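Local coordinates for alpha-glucosidase (Pseudoalteromonas sp. K8, PDB 5HQA), which hydrolyses alpha-glucosidic bonds as a calcium-containing family 97 glycoside hydrolase whose activity is raised by chloride, at residues 487-499 with 509-521. Numbering follows the deposited sequence.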
ATOM      1  N   PRO A 487      -0.372   0.836  -3.900  1.00 13.59           N
ATOM      2  CA  PRO A 487      -0.563   2.285  -3.695  1.00 10.85           C
ATOM      3  C   PRO A 487      -0.886   2.649  -2.250  1.00 12.75           C
ATOM      4  O   PRO A 487      -1.458   1.860  -1.494  1.00 12.38           O
ATOM      5  CB  PRO A 487      -1.733   2.631  -4.629  1.00 10.21           C
ATOM      6  CG  PRO A 487      -2.392   1.307  -4.963  1.00 10.42           C
ATOM      7  CD  PRO A 487      -1.279   0.291  -4.929  1.00 11.91           C
ATOM      8  N   MET A 488      -0.514   3.871  -1.868  1.00 10.27           N
ATOM      9  CA  MET A 488      -0.793   4.357  -0.526  1.00  9.93           C
ATOM     10  C   MET A 488      -1.405   5.741  -0.588  1.00 12.99           C
ATOM     11  O   MET A 488      -0.905   6.611  -1.309  1.00 13.46           O
ATOM     12  CB  MET A 488       0.465   4.406   0.337  1.00  9.90           C
ATOM     13  CG  MET A 488       0.191   4.999   1.722  1.00 10.02           C
ATOM     14  SD  MET A 488       1.683   5.180   2.702  1.00 12.89           S
ATOM     15  CE  MET A 488       1.011   5.863   4.231  1.00 10.05           C
ATOM     16  N   ASP A 489      -2.479   5.938   0.180  1.00 10.88           N
ATOM     17  CA  ASP A 489      -3.091   7.249   0.409  1.00 10.63           C
ATOM     18  C   ASP A 489      -2.312   7.944   1.528  1.00 13.02           C
ATOM     19  O   ASP A 489      -2.678   7.898   2.704  1.00 14.84           O
ATOM     20  CB  ASP A 489      -4.568   7.079   0.767  1.00 12.83           C
ATOM     21  CG  ASP A 489      -5.318   8.412   0.898  1.00 17.76           C
ATOM     22  OD1 ASP A 489      -5.106   9.318   0.052  1.00 19.04           O
ATOM     23  OD2 ASP A 489      -6.149   8.538   1.843  1.00 14.97           O
ATOM     24  N   PHE A 490      -1.204   8.597   1.148  1.00 11.66           N
ATOM     25  CA  PHE A 490      -0.324   9.260   2.114  1.00 11.79           C
ATOM     26  C   PHE A 490      -0.833  10.641   2.527  1.00 11.48           C
ATOM     27  O   PHE A 490      -0.462  11.136   3.602  1.00 11.14           O
ATOM     28  CB  PHE A 490       1.090   9.382   1.520  1.00 10.75           C
ATOM     29  CG  PHE A 490       2.102   9.975   2.471  1.00 10.32           C
ATOM     30  CD1 PHE A 490       2.815   9.157   3.339  1.00  9.78           C
ATOM     31  CD2 PHE A 490       2.332  11.350   2.501  1.00 10.46           C
ATOM     32  CE1 PHE A 490       3.738   9.698   4.231  1.00 10.39           C
ATOM     33  CE2 PHE A 490       3.252  11.906   3.394  1.00 11.23           C
ATOM     34  CZ  PHE A 490       3.953  11.075   4.261  1.00 12.63           C
ATOM     35  N   THR A 491      -1.700  11.247   1.711  1.00 12.73           N
ATOM     36  CA  THR A 491      -2.171  12.636   1.743  1.00 12.03           C
ATOM     37  C   THR A 491      -0.982  13.599   1.749  1.00 12.89           C
ATOM     38  O   THR A 491      -0.715  14.271   2.752  1.00 11.86           O
ATOM     39  CB  THR A 491      -3.132  12.902   2.921  1.00 13.81           C
ATOM     40  OG1 THR A 491      -2.428  12.985   4.164  1.00 14.07           O
ATOM     41  CG2 THR A 491      -4.196  11.805   3.020  1.00 12.77           C
ATOM     42  N   PRO A 492      -0.266  13.720   0.630  1.00 12.25           N
ATOM     43  CA  PRO A 492       0.875  14.636   0.552  1.00 11.42           C
ATOM     44  C   PRO A 492       0.418  16.087   0.425  1.00 13.64           C
ATOM     45  O   PRO A 492      -0.774  16.395   0.380  1.00 13.55           O
ATOM     46  CB  PRO A 492       1.593  14.170  -0.713  1.00 11.68           C
ATOM     47  CG  PRO A 492       0.492  13.676  -1.576  1.00 14.95           C
ATOM     48  CD  PRO A 492      -0.469  12.995  -0.637  1.00 12.43           C
ATOM     49  N   GLY A 493       1.398  16.991   0.375  1.00 13.30           N
ATOM     50  CA  GLY A 493       1.125  18.356  -0.044  1.00 11.38           C
ATOM     51  C   GLY A 493       0.843  19.366   1.053  1.00 13.39           C
ATOM     52  O   GLY A 493       0.041  20.282   0.854  1.00 13.68           O
ATOM     53  N   ILE A 494       1.493  19.245   2.206  1.00 12.36           N
ATOM     54  CA  ILE A 494       1.332  20.259   3.247  1.00 12.32           C
ATOM     55  C   ILE A 494       2.240  21.438   2.919  1.00 14.03           C
ATOM     56  O   ILE A 494       3.462  21.287   2.803  1.00 15.20           O
ATOM     57  CB  ILE A 494       1.635  19.686   4.644  1.00 12.39           C
ATOM     58  CG1 ILE A 494       0.602  18.620   5.024  1.00 11.23           C
ATOM     59  CG2 ILE A 494       1.634  20.795   5.697  1.00 12.21           C
ATOM     60  CD1 ILE A 494      -0.834  19.141   5.056  1.00 11.63           C
ATOM     61  N   PHE A 495       1.641  22.618   2.755  1.00 12.67           N
ATOM     62  CA  PHE A 495       2.362  23.838   2.416  1.00 12.57           C
ATOM     63  C   PHE A 495       2.655  24.714   3.617  1.00 15.45           C
ATOM     64  O   PHE A 495       3.680  25.399   3.628  1.00 16.20           O
ATOM     65  CB  PHE A 495       1.572  24.675   1.401  1.00 12.90           C
ATOM     66  CG  PHE A 495       1.836  24.299  -0.032  1.00 12.85           C
ATOM     67  CD1 PHE A 495       2.341  23.055  -0.356  1.00 14.55           C
ATOM     68  CD2 PHE A 495       1.586  25.204  -1.055  1.00 13.33           C
ATOM     69  CE1 PHE A 495       2.578  22.709  -1.687  1.00 15.12           C
ATOM     70  CE2 PHE A 495       1.830  24.875  -2.380  1.00 14.55           C
ATOM     71  CZ  PHE A 495       2.327  23.627  -2.700  1.00 13.76           C
ATOM     72  N   ASP A 496       1.765  24.755   4.604  1.00 14.08           N
ATOM     73  CA  ASP A 496       2.064  25.442   5.857  1.00 14.14           C
ATOM     74  C   ASP A 496       2.655  24.402   6.804  1.00 15.81           C
ATOM     75  O   ASP A 496       1.933  23.584   7.389  1.00 14.98           O
ATOM     76  CB  ASP A 496       0.829  26.111   6.446  1.00 13.48           C
ATOM     77  CG  ASP A 496       1.107  26.725   7.823  1.00 20.26           C
ATOM     78  OD1 ASP A 496       2.302  26.909   8.162  1.00 18.01           O
ATOM     79  OD2 ASP A 496       0.138  27.020   8.564  1.00 18.81           O
ATOM     80  N   LEU A 497       3.977  24.428   6.940  1.00 13.41           N
ATOM     81  CA  LEU A 497       4.703  23.530   7.822  1.00 15.05           C
ATOM     82  C   LEU A 497       4.921  24.126   9.202  1.00 16.26           C
ATOM     83  O   LEU A 497       5.619  23.516  10.020  1.00 17.88           O
ATOM     84  CB  LEU A 497       6.057  23.179   7.203  1.00 13.43           C
ATOM     85  CG  LEU A 497       6.006  22.608   5.792  1.00 13.58           C
ATOM     86  CD1 LEU A 497       7.382  22.693   5.168  1.00 16.98           C
ATOM     87  CD2 LEU A 497       5.542  21.163   5.836  1.00 12.92           C
ATOM     88  N   SER A 498       4.342  25.298   9.479  1.00 15.45           N
ATOM     89  CA  SER A 498       4.695  26.107  10.641  1.00 15.68           C
ATOM     90  C   SER A 498       3.596  26.186  11.694  1.00 15.47           C
ATOM     91  O   SER A 498       3.743  26.954  12.647  1.00 16.03           O
ATOM     92  CB  SER A 498       5.056  27.532  10.203  1.00 18.54           C
ATOM     93  OG  SER A 498       6.117  27.544   9.264  1.00 18.93           O
ATOM     94  N   PHE A 499       2.509  25.421  11.556  1.00 15.85           N
ATOM     95  CA  PHE A 499       1.345  25.599  12.424  1.00 16.68           C
ATOM     96  C   PHE A 499       1.645  25.288  13.887  1.00 18.31           C
ATOM     97  O   PHE A 499       0.918  25.758  14.773  1.00 18.66           O
ATOM     98  CB  PHE A 499       0.176  24.730  11.931  1.00 15.75           C
ATOM     99  CG  PHE A 499       0.553  23.291  11.681  1.00 14.32           C
ATOM    100  CD1 PHE A 499       1.048  22.895  10.445  1.00 14.94           C
ATOM    101  CD2 PHE A 499       0.414  22.340  12.679  1.00 16.42           C
ATOM    102  CE1 PHE A 499       1.418  21.570  10.211  1.00 14.98           C
ATOM    103  CE2 PHE A 499       0.775  21.012  12.451  1.00 17.01           C
ATOM    104  CZ  PHE A 499       1.276  20.628  11.209  1.00 14.66           C
ATOM    105  N   PRO A 509       5.425  18.148   9.500  1.00 12.52           N
ATOM    106  CA  PRO A 509       6.232  17.377   8.540  1.00 11.42           C
ATOM    107  C   PRO A 509       7.672  17.844   8.638  1.00 12.03           C
ATOM    108  O   PRO A 509       7.964  19.039   8.545  1.00 12.08           O
ATOM    109  CB  PRO A 509       5.604  17.708   7.176  1.00 12.63           C
ATOM    110  CG  PRO A 509       4.207  18.208   7.508  1.00 12.82           C
ATOM    111  CD  PRO A 509       4.376  18.933   8.824  1.00 12.38           C
ATOM    112  N   GLN A 510       8.570  16.897   8.885  1.00 11.28           N
ATOM    113  CA  GLN A 510       9.987  17.220   9.025  1.00 11.25           C
ATOM    114  C   GLN A 510      10.659  17.138   7.655  1.00 12.06           C
ATOM    115  O   GLN A 510      11.496  16.281   7.378  1.00 12.59           O
ATOM    116  CB  GLN A 510      10.632  16.295  10.049  1.00 10.34           C
ATOM    117  CG  GLN A 510      10.025  16.500  11.430  1.00 10.48           C
ATOM    118  CD  GLN A 510      10.795  15.797  12.525  1.00 13.49           C
ATOM    119  OE1 GLN A 510      11.341  14.706  12.320  1.00 13.89           O
ATOM    120  NE2 GLN A 510      10.851  16.423  13.700  1.00 11.95           N
ATOM    121  N   THR A 511      10.211  18.033   6.772  1.00 11.08           N
ATOM    122  CA  THR A 511      10.620  18.051   5.372  1.00 10.74           C
ATOM    123  C   THR A 511      10.702  19.496   4.903  1.00 12.32           C
ATOM    124  O   THR A 511      10.248  20.420   5.584  1.00 11.24           O
ATOM    125  CB  THR A 511       9.647  17.290   4.449  1.00 13.57           C
ATOM    126  OG1 THR A 511       8.538  18.134   4.115  1.00 14.55           O
ATOM    127  CG2 THR A 511       9.126  15.999   5.090  1.00 11.90           C
ATOM    128  N   THR A 512      11.284  19.683   3.719  1.00 12.84           N
ATOM    129  CA  THR A 512      11.201  20.953   3.017  1.00 12.43           C
ATOM    130  C   THR A 512       9.921  20.999   2.188  1.00 11.98           C
ATOM    131  O   THR A 512       9.209  20.006   2.030  1.00 11.10           O
ATOM    132  CB  THR A 512      12.409  21.168   2.098  1.00 12.68           C
ATOM    133  OG1 THR A 512      12.371  20.204   1.038  1.00 12.82           O
ATOM    134  CG2 THR A 512      13.720  21.039   2.868  1.00 12.18           C
ATOM    135  N   LEU A 513       9.646  22.186   1.642  1.00 12.70           N
ATOM    136  CA  LEU A 513       8.484  22.368   0.780  1.00 12.19           C
ATOM    137  C   LEU A 513       8.614  21.558  -0.502  1.00 12.98           C
ATOM    138  O   LEU A 513       7.654  20.915  -0.940  1.00 14.04           O
ATOM    139  CB  LEU A 513       8.316  23.856   0.464  1.00 12.43           C
ATOM    140  CG  LEU A 513       7.168  24.279  -0.447  1.00 16.49           C
ATOM    141  CD1 LEU A 513       5.834  23.885   0.152  1.00 15.89           C
ATOM    142  CD2 LEU A 513       7.241  25.793  -0.649  1.00 15.33           C
ATOM    143  N   ALA A 514       9.793  21.584  -1.127  1.00 12.90           N
ATOM    144  CA  ALA A 514       9.970  20.830  -2.362  1.00 12.33           C
ATOM    145  C   ALA A 514       9.780  19.334  -2.137  1.00 13.26           C
ATOM    146  O   ALA A 514       9.292  18.630  -3.026  1.00 11.96           O
ATOM    147  CB  ALA A 514      11.349  21.123  -2.959  1.00 13.25           C
ATOM    148  N   LYS A 515      10.134  18.825  -0.955  1.00 11.60           N
ATOM    149  CA  LYS A 515       9.904  17.406  -0.689  1.00 12.02           C
ATOM    150  C   LYS A 515       8.411  17.089  -0.695  1.00 11.55           C
ATOM    151  O   LYS A 515       7.996  16.016  -1.158  1.00 12.30           O
ATOM    152  CB  LYS A 515      10.551  17.005   0.640  1.00 10.47           C
ATOM    153  CG  LYS A 515      10.273  15.552   1.053  1.00 11.79           C
ATOM    154  CD  LYS A 515      11.336  15.061   2.026  1.00 13.16           C
ATOM    155  CE  LYS A 515      10.981  13.714   2.638  1.00 13.30           C
ATOM    156  NZ  LYS A 515      11.981  13.366   3.691  1.00 12.41           N
ATOM    157  N   GLN A 516       7.581  18.020  -0.207  1.00 10.64           N
ATOM    158  CA  GLN A 516       6.136  17.810  -0.259  1.00 10.57           C
ATOM    159  C   GLN A 516       5.646  17.688  -1.696  1.00 13.99           C
ATOM    160  O   GLN A 516       4.731  16.906  -1.979  1.00 16.49           O
ATOM    161  CB  GLN A 516       5.404  18.943   0.456  1.00 10.81           C
ATOM    162  CG  GLN A 516       5.589  18.946   1.968  1.00 13.53           C
ATOM    163  CD  GLN A 516       5.043  17.689   2.612  1.00 14.63           C
ATOM    164  OE1 GLN A 516       3.893  17.304   2.374  1.00 13.19           O
ATOM    165  NE2 GLN A 516       5.879  17.018   3.404  1.00 13.07           N
ATOM    166  N   LEU A 517       6.242  18.452  -2.621  1.00 11.66           N
ATOM    167  CA  LEU A 517       5.866  18.332  -4.029  1.00 11.26           C
ATOM    168  C   LEU A 517       6.335  17.004  -4.615  1.00 12.27           C
ATOM    169  O   LEU A 517       5.604  16.353  -5.376  1.00 12.93           O
ATOM    170  CB  LEU A 517       6.453  19.494  -4.826  1.00 11.72           C
ATOM    171  CG  LEU A 517       6.019  20.890  -4.392  1.00 13.22           C
ATOM    172  CD1 LEU A 517       6.728  21.935  -5.233  1.00 13.61           C
ATOM    173  CD2 LEU A 517       4.512  21.025  -4.518  1.00 12.79           C
ATOM    174  N   ALA A 518       7.555  16.591  -4.270  1.00 13.07           N
ATOM    175  CA  ALA A 518       8.108  15.352  -4.803  1.00 11.44           C
ATOM    176  C   ALA A 518       7.243  14.142  -4.465  1.00 12.80           C
ATOM    177  O   ALA A 518       7.234  13.157  -5.218  1.00 11.54           O
ATOM    178  CB  ALA A 518       9.526  15.157  -4.269  1.00 10.65           C
ATOM    179  N   LEU A 519       6.512  14.189  -3.342  1.00 12.18           N
ATOM    180  CA  LEU A 519       5.707  13.037  -2.932  1.00 10.20           C
ATOM    181  C   LEU A 519       4.712  12.616  -4.006  1.00 12.81           C
ATOM    182  O   LEU A 519       4.344  11.439  -4.080  1.00 13.60           O
ATOM    183  CB  LEU A 519       4.952  13.347  -1.645  1.00  9.74           C
ATOM    184  CG  LEU A 519       5.797  13.635  -0.410  1.00 12.03           C
ATOM    185  CD1 LEU A 519       4.895  13.882   0.800  1.00 11.73           C
ATOM    186  CD2 LEU A 519       6.769  12.490  -0.150  1.00 14.36           C
ATOM    187  N   TYR A 520       4.241  13.557  -4.829  1.00 10.93           N
ATOM    188  CA  TYR A 520       3.230  13.222  -5.825  1.00 10.59           C
ATOM    189  C   TYR A 520       3.772  12.301  -6.904  1.00 13.61           C
ATOM    190  O   TYR A 520       2.986  11.660  -7.610  1.00 15.20           O
ATOM    191  CB  TYR A 520       2.652  14.506  -6.448  1.00 11.67           C
ATOM    192  CG  TYR A 520       1.750  15.225  -5.470  1.00 11.38           C
ATOM    193  CD1 TYR A 520       0.395  14.933  -5.407  1.00 12.58           C
ATOM    194  CD2 TYR A 520       2.265  16.144  -4.573  1.00 11.85           C
ATOM    195  CE1 TYR A 520      -0.430  15.558  -4.494  1.00 14.06           C
ATOM    196  CE2 TYR A 520       1.448  16.773  -3.648  1.00 12.38           C
ATOM    197  CZ  TYR A 520       0.101  16.477  -3.615  1.00 13.50           C
ATOM    198  OH  TYR A 520      -0.710  17.095  -2.694  1.00 13.21           O
ATOM    199  N   VAL A 521       5.090  12.231  -7.063  1.00 11.50           N
ATOM    200  CA  VAL A 521       5.685  11.293  -7.996  1.00 12.38           C
ATOM    201  C   VAL A 521       6.364  10.132  -7.279  1.00 13.16           C
ATOM    202  O   VAL A 521       6.425   9.031  -7.833  1.00 14.41           O
ATOM    203  CB  VAL A 521       6.672  12.006  -8.947  1.00 11.57           C
ATOM    204  CG1 VAL A 521       7.071  11.078 -10.106  1.00 11.35           C
ATOM    205  CG2 VAL A 521       6.052  13.292  -9.480  1.00 12.12           C
TER
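P492 lies over one face of the Y520 ring, its CG 3.7 Å from the ring centroid in a CH-pi contact offset toward the rim, while G493 CA and the backbone oxygen of L517 sit at different points of its edge. The F495 ring takes L513 CD1 over one face, 4.0 Å from its centroid, and L517 CD2 at its edge. L513 can reach that face because its CG stands anti to the backbone N (chi1 179°), carrying CD1 to the loop. P492 CB also packs on L519 CB at 3.6 Å, and L519 CD1 goes on to the F490 ring. At the other end L497 CD2 lies across the ring of P509, 3.6 Å from its CG.

Between these apolar patches Q516 reaches from the helix to the loop, its chain bent at chi2 (-62°). Its OE1 accepts two successive backbone N-H groups, G493 N at 3.2 Å and I494 N at 3.1 Å; the I494 bond is the straighter, with an N-H...O angle of 158°. T511 OG1 lies in the amide plane and receives NE2 almost linearly at 3.0 Å, which fixes the amide's rotation and leaves OE1 facing the loop. A leucine in place of Q516 would probably leave both buried loop N-H groups without their acceptor and T511 OG1 without its donor.

The contact lies in the TIM-barrel-type catalytic region, where the loop after helix 482-485 packs on helix 513-522, which leads into parallel strand 527-529; F490 lies about 7 Å, side chain to side chain, from the calcium ligand E455. Y520 OH bonds M529 O, linking the helix to that strand. Chemically, one amide supplies the directional polar grip on a buried, otherwise largely apolar interface, and I494 O remains without a polar partner.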